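Local structure of CaaX farnesyltransferase alpha subunit Ram2 (Aspergillus fumigatus, 4MBG) at the interface of chains A and B. The protein forms, with its beta subunit, the heterodimeric protein farnesyltransferase, which transfers a farnesyl group from farnesyl diphosphate to the cysteine of CaaX proteins. Residues are numbered along the deposited sequence; one frame, centred on the assembly and turned at random. Chains: chain A, CaaX farnesyltransferase alpha subunit Ram2; chain B, CaaX farnesyltransferase beta subunit Ram1.

Contact 1: the interface of chains A and B. Residues chain A 220, 223, 227, 230; chain B 293, 296, 335-337.
This is a polar heterodimer interface, in which A:Lys230 of the alpha subunit reaches a cluster of beta-subunit oxygens and contributes to holding the two subunits together. The lysine leaves its backbone with CG anti to the backbone N (chi1 -165°) and bends at chi3, which turns its NZ toward the end of helix 288-293. NZ of A:Lys230 lies 2.8 Å from the side-chain OE1 of B:Gln296, in the carbonyl plane and on a lone pair. NZ of A:Lys230 is also 2.8 Å from the main-chain O of B:Tyr335, at the end of helix 328-335. B:Ser293 gives both its hydroxyl OG and its backbone O. These acceptors outnumber the N-H bonds of a lysine, so at least one N-H must be shared. The amide of B:Gln296 is itself held: OE1 accepts a nearly straight bond from N of B:Asn337 at 2.8 Å, and NE2 donates to O of the same residue. This pairing fixes the rotation of the amide. Beside it, OG of A:Ser227 donates to O of B:Met336 at 3.2 Å from above the carbonyl plane. The site fastens a largely irregular alpha-subunit stretch, which includes 3-10 helix 227-229, to two helix ends of the beta subunit.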
# COMPACT_ATOMS: atom_id res chain seq x y z
N LEU A 220 -16.66 6.65 -3.33
CA LEU A 220 -17.76 6.41 -4.27
C LEU A 220 -19.11 6.54 -3.58
O LEU A 220 -19.23 6.23 -2.39
CB LEU A 220 -17.67 5.00 -4.86
CG LEU A 220 -16.45 4.76 -5.75
CD1 LEU A 220 -16.27 3.27 -6.01
CD2 LEU A 220 -16.61 5.52 -7.06
N THR A 223 -22.17 3.15 -1.30
CA THR A 223 -21.46 2.04 -0.65
C THR A 223 -22.37 1.22 0.28
O THR A 223 -21.96 0.17 0.78
CB THR A 223 -20.19 2.52 0.09
OG1 THR A 223 -20.53 3.58 1.00
CG2 THR A 223 -19.16 3.02 -0.91
N SER A 227 -22.36 -4.31 -4.07
CA SER A 227 -21.06 -3.82 -4.51
C SER A 227 -21.00 -3.58 -6.03
O SER A 227 -20.27 -2.69 -6.48
CB SER A 227 -19.91 -4.71 -4.01
OG SER A 227 -20.02 -6.04 -4.48
N LYS A 230 -21.71 -0.00 -6.75
CA LYS A 230 -20.93 1.03 -6.06
C LYS A 230 -20.57 2.14 -7.05
O LYS A 230 -20.14 1.87 -8.18
CB LYS A 230 -19.68 0.41 -5.42
CG LYS A 230 -19.02 1.33 -4.39
CD LYS A 230 -17.68 0.75 -3.87
CE LYS A 230 -17.88 -0.47 -2.95
NZ LYS A 230 -16.57 -0.89 -2.32
N SER B 293 -14.77 -0.62 2.34
CA SER B 293 -15.56 -0.43 1.12
C SER B 293 -15.53 1.03 0.64
O SER B 293 -15.48 1.31 -0.56
CB SER B 293 -17.04 -0.86 1.34
OG SER B 293 -17.85 -0.49 0.22
N GLN B 296 -12.60 2.01 -1.71
CA GLN B 296 -12.48 1.60 -3.10
C GLN B 296 -12.63 2.86 -3.95
O GLN B 296 -13.33 3.79 -3.54
CB GLN B 296 -13.53 0.54 -3.50
CG GLN B 296 -13.17 -0.11 -4.86
CD GLN B 296 -14.00 -1.34 -5.21
OE1 GLN B 296 -15.07 -1.59 -4.63
NE2 GLN B 296 -13.49 -2.13 -6.14
N TYR B 335 -17.97 -6.48 0.06
CA TYR B 335 -17.54 -5.11 0.35
C TYR B 335 -16.77 -4.44 -0.77
O TYR B 335 -16.60 -3.22 -0.74
CB TYR B 335 -16.73 -5.05 1.66
CG TYR B 335 -17.60 -5.45 2.83
CD1 TYR B 335 -18.54 -4.55 3.34
CD2 TYR B 335 -17.54 -6.73 3.36
CE1 TYR B 335 -19.36 -4.90 4.39
CE2 TYR B 335 -18.37 -7.09 4.43
CZ TYR B 335 -19.28 -6.18 4.91
OH TYR B 335 -20.10 -6.53 5.96
N MET B 336 -16.32 -5.22 -1.75
CA MET B 336 -15.61 -4.65 -2.89
C MET B 336 -16.32 -5.00 -4.19
O MET B 336 -16.88 -6.09 -4.32
CB MET B 336 -14.16 -5.17 -2.96
CG MET B 336 -13.30 -4.74 -1.78
SD MET B 336 -13.04 -2.94 -1.82
CE MET B 336 -12.40 -2.69 -0.16
N ASN B 337 -16.29 -4.09 -5.14
CA ASN B 337 -16.74 -4.41 -6.48
C ASN B 337 -15.60 -5.16 -7.21
O ASN B 337 -14.62 -4.55 -7.62
CB ASN B 337 -17.12 -3.14 -7.24
CG ASN B 337 -17.68 -3.44 -8.63
OD1 ASN B 337 -17.73 -4.59 -9.03
ND2 ASN B 337 -18.16 -2.41 -9.34
O HOH W 1 -18.09 -7.97 -6.20
O HOH W 2 -17.64 0.80 -8.96
O HOH W 3 -20.29 -1.81 0.45

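Contact 2: the interface of chains A and B. Residues chain A 216-217; chain B 237-238, 294.
A:Phe216 lays one side of its side chain against both B:Asp238 and B:Arg294: the ring face meets the aspartate, and CB meets the guanidinium. CG of the phenylalanine is anti to its carbonyl carbon (chi1 -66°), and this sends the ring toward B:Pro237 and B:Asp238. CA of B:Asp238 sits over one face, 3.8 Å from the A:Phe216 ring centroid in a CH-pi contact, displaced toward the rim. CB of B:Asp238 meets CD1 of A:Phe216 at 3.5 Å, while the carboxylate plane is turned 74° from the ring. At the far end, CZ of the ring approaches the backbone O of B:Pro237. The guanidinium of B:Arg294 is tilted 30° from the ring and not stacked squarely on it. CB of A:Phe216 covers one guanidinium face near the rim, 3.6 Å from CZ of B:Arg294. A bend at chi3 carries the arginine tip toward B:Asp238. There NH2 of B:Arg294 donates to O of B:Asp238 at 2.7 Å, on a lone pair and in both planes, which steadies the guanidinium. NE makes a weak bond to the backbone O of A:Asp217. Water 4, at the guanidinium edge, joins NE and NH2 to O of A:Asp217 and lies 3.0 Å from OD2 of B:Asp238.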
# COMPACT_ATOMS: atom_id res chain seq x y z
N PHE A 216 -20.28 9.42 6.44
CA PHE A 216 -18.82 9.21 6.47
C PHE A 216 -18.28 9.41 5.06
O PHE A 216 -18.99 9.14 4.09
CB PHE A 216 -18.52 7.79 6.93
CG PHE A 216 -18.92 7.51 8.35
CD1 PHE A 216 -18.49 8.34 9.37
CD2 PHE A 216 -19.71 6.41 8.66
CE1 PHE A 216 -18.85 8.07 10.69
CE2 PHE A 216 -20.07 6.14 9.97
CZ PHE A 216 -19.64 6.97 10.97
N ASP A 217 -17.03 9.89 4.93
CA ASP A 217 -16.42 10.13 3.61
C ASP A 217 -16.32 8.81 2.84
O ASP A 217 -16.15 7.75 3.43
CB ASP A 217 -15.02 10.77 3.74
CG ASP A 217 -14.51 11.44 2.42
OD1 ASP A 217 -15.26 11.49 1.39
OD2 ASP A 217 -13.35 11.92 2.41
N PRO B 237 -14.69 6.75 14.85
CA PRO B 237 -16.14 6.61 14.64
C PRO B 237 -16.50 6.05 13.28
O PRO B 237 -17.52 5.37 13.14
CB PRO B 237 -16.64 8.05 14.77
CG PRO B 237 -15.63 8.72 15.70
CD PRO B 237 -14.30 8.10 15.28
N ASP B 238 -15.66 6.31 12.27
CA ASP B 238 -15.98 5.83 10.93
C ASP B 238 -15.61 4.37 10.67
O ASP B 238 -15.76 3.88 9.53
CB ASP B 238 -15.40 6.77 9.85
CG ASP B 238 -13.88 6.63 9.68
OD1 ASP B 238 -13.21 5.93 10.47
OD2 ASP B 238 -13.35 7.25 8.73
N ARG B 294 -15.56 1.96 1.59
CA ARG B 294 -15.52 3.39 1.26
C ARG B 294 -14.15 3.86 0.80
O ARG B 294 -14.00 5.02 0.39
CB ARG B 294 -15.99 4.24 2.44
CG ARG B 294 -17.45 3.98 2.80
CD ARG B 294 -18.00 5.06 3.75
NE ARG B 294 -17.18 5.20 4.93
CZ ARG B 294 -17.35 4.54 6.08
NH1 ARG B 294 -18.33 3.65 6.24
NH2 ARG B 294 -16.51 4.78 7.08
O HOH W 4 -14.94 7.01 6.23

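Contact 3: the interface of chains A and B. Residues chain A 159, 161, 197-198, 201; chain B 309, 359-360.
B:Glu309 enters between helices 161-174 and 197-208 of the alpha subunit, a member of the protein prenyltransferase alpha family built from helical repeats. CB of B:Glu309 packs against CE2 of A:Tyr161 at 3.8 Å. The chain then runs extended, CG anti to the backbone N (chi1 -179°), and CG passes near ND2 of A:Asn197. CD lies beside A:Ser198, near its OG and CA. OE1 of B:Glu309 accepts from OG of A:Ser198 at 2.7 Å and from NH1 of B:Arg359 at 2.9 Å, the latter a salt bridge within the beta subunit. These donors come from opposite faces of the carboxylate, both on the syn side. OE2 of B:Glu309 takes a nearly straight bond from ND2 of A:Asn197 at 2.9 Å, on the anti side. Water 5 also meets OE2. The backbone O of B:Glu309 receives the hydroxyl OH of A:Tyr161 at 2.6 Å, in the carbonyl plane on a lone pair. B:Arg359 turns its guanidinium end-on to O of A:Lys159, using NH1, at 2.8 Å, and NH2. The tyrosine ring stands 80° from that guanidinium, its CD2 edge toward one face. Water 6 joins NZ of A:Lys159, N of A:Asn197 and O of B:Thr360.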
# COMPACT_ATOMS: atom_id res chain seq x y z
N LYS A 159 2.73 14.13 -8.61
CA LYS A 159 1.97 12.94 -8.20
C LYS A 159 2.12 12.64 -6.70
O LYS A 159 1.75 11.54 -6.25
CB LYS A 159 2.41 11.72 -9.05
CG LYS A 159 2.19 12.00 -10.55
CD LYS A 159 2.54 10.79 -11.43
CE LYS A 159 2.35 11.13 -12.91
NZ LYS A 159 2.56 9.83 -13.71
N TYR A 161 1.72 11.65 -3.30
CA TYR A 161 0.50 11.03 -2.76
C TYR A 161 -0.01 11.75 -1.53
O TYR A 161 -1.23 11.95 -1.38
CB TYR A 161 0.74 9.55 -2.44
CG TYR A 161 -0.53 8.74 -2.29
CD1 TYR A 161 -1.22 8.72 -1.07
CD2 TYR A 161 -1.04 8.00 -3.37
CE1 TYR A 161 -2.39 8.00 -0.93
CE2 TYR A 161 -2.20 7.27 -3.24
CZ TYR A 161 -2.88 7.26 -2.01
OH TYR A 161 -4.05 6.53 -1.88
N ASN A 197 -2.35 10.59 -13.29
CA ASN A 197 -3.52 9.93 -12.74
C ASN A 197 -4.01 10.55 -11.44
O ASN A 197 -5.20 10.46 -11.12
CB ASN A 197 -3.25 8.43 -12.52
CG ASN A 197 -4.52 7.64 -12.31
OD1 ASN A 197 -5.31 7.50 -13.24
ND2 ASN A 197 -4.75 7.16 -11.09
N SER A 198 -3.09 11.14 -10.69
CA SER A 198 -3.49 11.78 -9.42
C SER A 198 -4.46 12.95 -9.66
O SER A 198 -5.40 13.17 -8.91
CB SER A 198 -2.25 12.28 -8.65
OG SER A 198 -1.36 11.19 -8.38
N ASN A 201 -7.83 11.51 -10.57
CA ASN A 201 -8.52 11.01 -9.40
C ASN A 201 -9.14 12.15 -8.60
O ASN A 201 -10.26 12.04 -8.08
CB ASN A 201 -7.55 10.20 -8.53
CG ASN A 201 -8.22 9.68 -7.26
OD1 ASN A 201 -8.97 8.71 -7.31
ND2 ASN A 201 -8.00 10.37 -6.12
N GLU B 309 -6.17 8.24 -4.09
CA GLU B 309 -5.94 7.52 -5.34
C GLU B 309 -5.72 6.02 -5.09
O GLU B 309 -5.02 5.65 -4.15
CB GLU B 309 -4.69 8.12 -6.00
CG GLU B 309 -4.32 7.48 -7.34
CD GLU B 309 -3.07 8.15 -7.95
OE1 GLU B 309 -2.40 8.94 -7.25
OE2 GLU B 309 -2.74 7.85 -9.12
N ARG B 359 0.41 2.32 -8.88
CA ARG B 359 -0.76 3.10 -9.30
C ARG B 359 -0.66 3.44 -10.78
O ARG B 359 0.43 3.39 -11.37
CB ARG B 359 -0.96 4.35 -8.45
CG ARG B 359 0.34 5.11 -8.13
CD ARG B 359 -0.00 6.40 -7.33
NE ARG B 359 1.21 6.96 -6.72
CZ ARG B 359 1.37 8.25 -6.43
NH1 ARG B 359 0.40 9.13 -6.72
NH2 ARG B 359 2.52 8.67 -5.90
N THR B 360 -1.81 3.79 -11.34
CA THR B 360 -1.92 4.03 -12.78
C THR B 360 -0.95 5.09 -13.28
O THR B 360 -0.82 6.16 -12.67
CB THR B 360 -3.35 4.42 -13.11
OG1 THR B 360 -4.21 3.35 -12.68
CG2 THR B 360 -3.51 4.66 -14.63
O HOH W 5 -0.44 9.11 -10.04
O HOH W 6 0.06 8.79 -12.68

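Contacts 1 and 2 are neighbours, their C-alpha centres about 13 Å apart. Between C-alpha centres, contact 3 lies about 19 Å from contact 1 and 21 Å from contact 2. No residue is shared. Contacts 1 and 2 draw on the same largely irregular alpha segment between helix 197-208 and helix 238-254, and on adjoining beta residues, B:Ser293 and B:Arg294, where helix 288-293 ends. Contact 3 instead uses helices 161-174 and 197-208. The segment follows helix 197-208 in sequence, so the alpha chain passes from contact 3 to the others. In these three patches the beta subunit meets both helical and irregular parts of the alpha subunit.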